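Local coordinates for protein putative superoxide reductase (Thermotoga maritima, PDB 3QZB) that probably reduces superoxide to hydrogen peroxide at an iron centre, with electrons delivered by rubredoxin, at residues K38-K41 / D42-V45. Residues are numbered along the deposited sequence; the frame is centred on the assembly and turned at random.
Sequences KVKK and DEKV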
loop_
_atom_site.group_PDB
_atom_site.type_symbol
_atom_site.label_atom_id
_atom_site.label_comp_id
_atom_site.label_asym_id
_atom_site.label_seq_id
_atom_site.Cartn_x
_atom_site.Cartn_y
_atom_site.Cartn_z
ATOM N N LYS A 38 -24.775 13.591 8.017
ATOM C CA LYS A 38 -25.729 13.285 6.939
ATOM C C LYS A 38 -25.281 14.021 5.689
ATOM O O LYS A 38 -24.819 15.162 5.762
ATOM C CB LYS A 38 -27.145 13.715 7.345
ATOM C CG LYS A 38 -28.234 13.408 6.288
ATOM C CD LYS A 38 -29.635 13.755 6.843
ATOM C CE LYS A 38 -30.127 15.168 6.391
ATOM N NZ LYS A 38 -30.974 15.234 5.108
ATOM N N VAL A 39 -25.402 13.343 4.540
ATOM C CA VAL A 39 -24.981 13.861 3.256
ATOM C C VAL A 39 -26.021 13.545 2.189
ATOM O O VAL A 39 -26.854 12.668 2.372
ATOM C CB VAL A 39 -23.607 13.290 2.842
ATOM C CG1 VAL A 39 -22.547 13.683 3.893
ATOM C CG2 VAL A 39 -23.673 11.791 2.638
ATOM N N LYS A 40 -25.936 14.264 1.077
ATOM C CA LYS A 40 -26.772 13.983 -0.079
ATOM C C LYS A 40 -26.224 12.796 -0.851
ATOM O O LYS A 40 -25.028 12.473 -0.818
ATOM C CB LYS A 40 -26.842 15.202 -0.999
ATOM C CG LYS A 40 -27.429 16.421 -0.337
ATOM C CD LYS A 40 -27.370 17.657 -1.218
ATOM C CE LYS A 40 -28.090 18.869 -0.553
ATOM N NZ LYS A 40 -27.580 19.257 0.795
ATOM N N LYS A 41 -27.102 12.151 -1.605
ATOM C CA LYS A 41 -26.684 11.026 -2.428
ATOM C C LYS A 41 -25.676 11.434 -3.477
ATOM O O LYS A 41 -25.873 12.376 -4.213
ATOM C CB LYS A 41 -27.936 10.401 -3.084
ATOM C CG LYS A 41 -27.696 9.094 -3.788
ATOM C CD LYS A 41 -28.962 8.528 -4.443
ATOM C CE LYS A 41 -28.674 7.314 -5.327
ATOM N NZ LYS A 41 -29.900 6.678 -5.924
ATOM N N ASP A 42 -24.565 10.719 -3.509
ATOM C CA ASP A 42 -23.513 10.910 -4.523
ATOM C C ASP A 42 -22.698 12.205 -4.366
ATOM O O ASP A 42 -21.783 12.461 -5.150
ATOM C CB ASP A 42 -24.019 10.760 -5.975
ATOM C CG ASP A 42 -24.796 9.467 -6.224
ATOM O OD1 ASP A 42 -24.409 8.414 -5.725
ATOM O OD2 ASP A 42 -25.815 9.544 -6.966
ATOM N N GLU A 43 -22.948 12.994 -3.331
ATOM C CA GLU A 43 -22.159 14.195 -3.168
ATOM C C GLU A 43 -20.770 13.863 -2.585
ATOM O O GLU A 43 -20.606 12.881 -1.865
ATOM C CB GLU A 43 -22.876 15.283 -2.436
ATOM C CG GLU A 43 -22.929 15.133 -1.011
ATOM C CD GLU A 43 -23.305 16.465 -0.209
ATOM O OE1 GLU A 43 -23.026 17.622 -0.627
ATOM O OE2 GLU A 43 -23.971 16.281 0.782
ATOM N N LYS A 44 -19.815 14.709 -2.885
ATOM C CA LYS A 44 -18.481 14.501 -2.356
ATOM C C LYS A 44 -18.474 14.815 -0.861
ATOM O O LYS A 44 -19.008 15.841 -0.437
ATOM C CB LYS A 44 -17.495 15.434 -3.045
ATOM C CG LYS A 44 -17.220 15.051 -4.439
ATOM C CD LYS A 44 -16.260 15.977 -5.202
ATOM C CE LYS A 44 -16.047 15.461 -6.563
ATOM N NZ LYS A 44 -15.047 16.251 -7.414
ATOM N N VAL A 45 -17.898 13.908 -0.096
ATOM C CA VAL A 45 -17.873 13.932 1.365
ATOM C C VAL A 45 -16.393 13.932 1.782
ATOM O O VAL A 45 -15.656 13.041 1.420
ATOM C CB VAL A 45 -18.587 12.697 1.987
ATOM C CG1 VAL A 45 -18.546 12.766 3.525
ATOM C CG2 VAL A 45 -19.997 12.508 1.469
HETATM O O HOH W 1 -25.422 17.792 2.457
HETATM O O HOH W 2 -27.660 11.885 -6.303
#
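D42 follows K41 at the tip of a type II beta turn that runs from K40 to E43. D42 has a positive phi of 72°, as the third position of such a turn requires. The K41 and D42 side chains lie next to each other and point the same way. D42 OD2 is 3.7 Å from K41 CG, while the ammonium of K41 extends past the carboxylate without touching it. In the D42 conformer given, one water ties the pair together by donating to both K41 O and D42 OD2.

E43 binds K40 in two ways, by backbone and by side chain. Its backbone N gives a weak hydrogen bond to K40 O at 3.3 Å. Its side chain reaches across the open end of the turn, and OE2 accepts a nearly straight bond from K40 N at 2.8 Å. The N-H meets OE2 on the anti side, 31° out of the carboxylate plane. A chi1 of 79° sets CG between the backbone N and carbonyl carbon of E43, which aims the extended chain at K40. OE2 also lies 3.6 Å from V39 CB. K40 NZ is 4.7 Å from E43 OE2, too far for direct pairing; in the K40 conformer given, a water links the two. Replacing E43 by alanine would probably leave K40 N without its carboxylate acceptor and the water without the oxygen it donates to.

V45 points toward V39 and packs against it. V45 CG2 meets V39 CG1 at 3.7 Å, the two side chains crossing at about a right angle. Both valines are buried and also touch I139 of strand 131-141.

The turn joins two sheets of the immunoglobulin-like sandwich, away from the iron site. Strand 38-39 pairs in parallel with strand 131-141 of the mixed sheet, V39 bonding through its backbone to T140 and to E142 just beyond that strand. Strand 44-51 lies in the antiparallel sheet, where V45 pairs with V113 of strand 103-115.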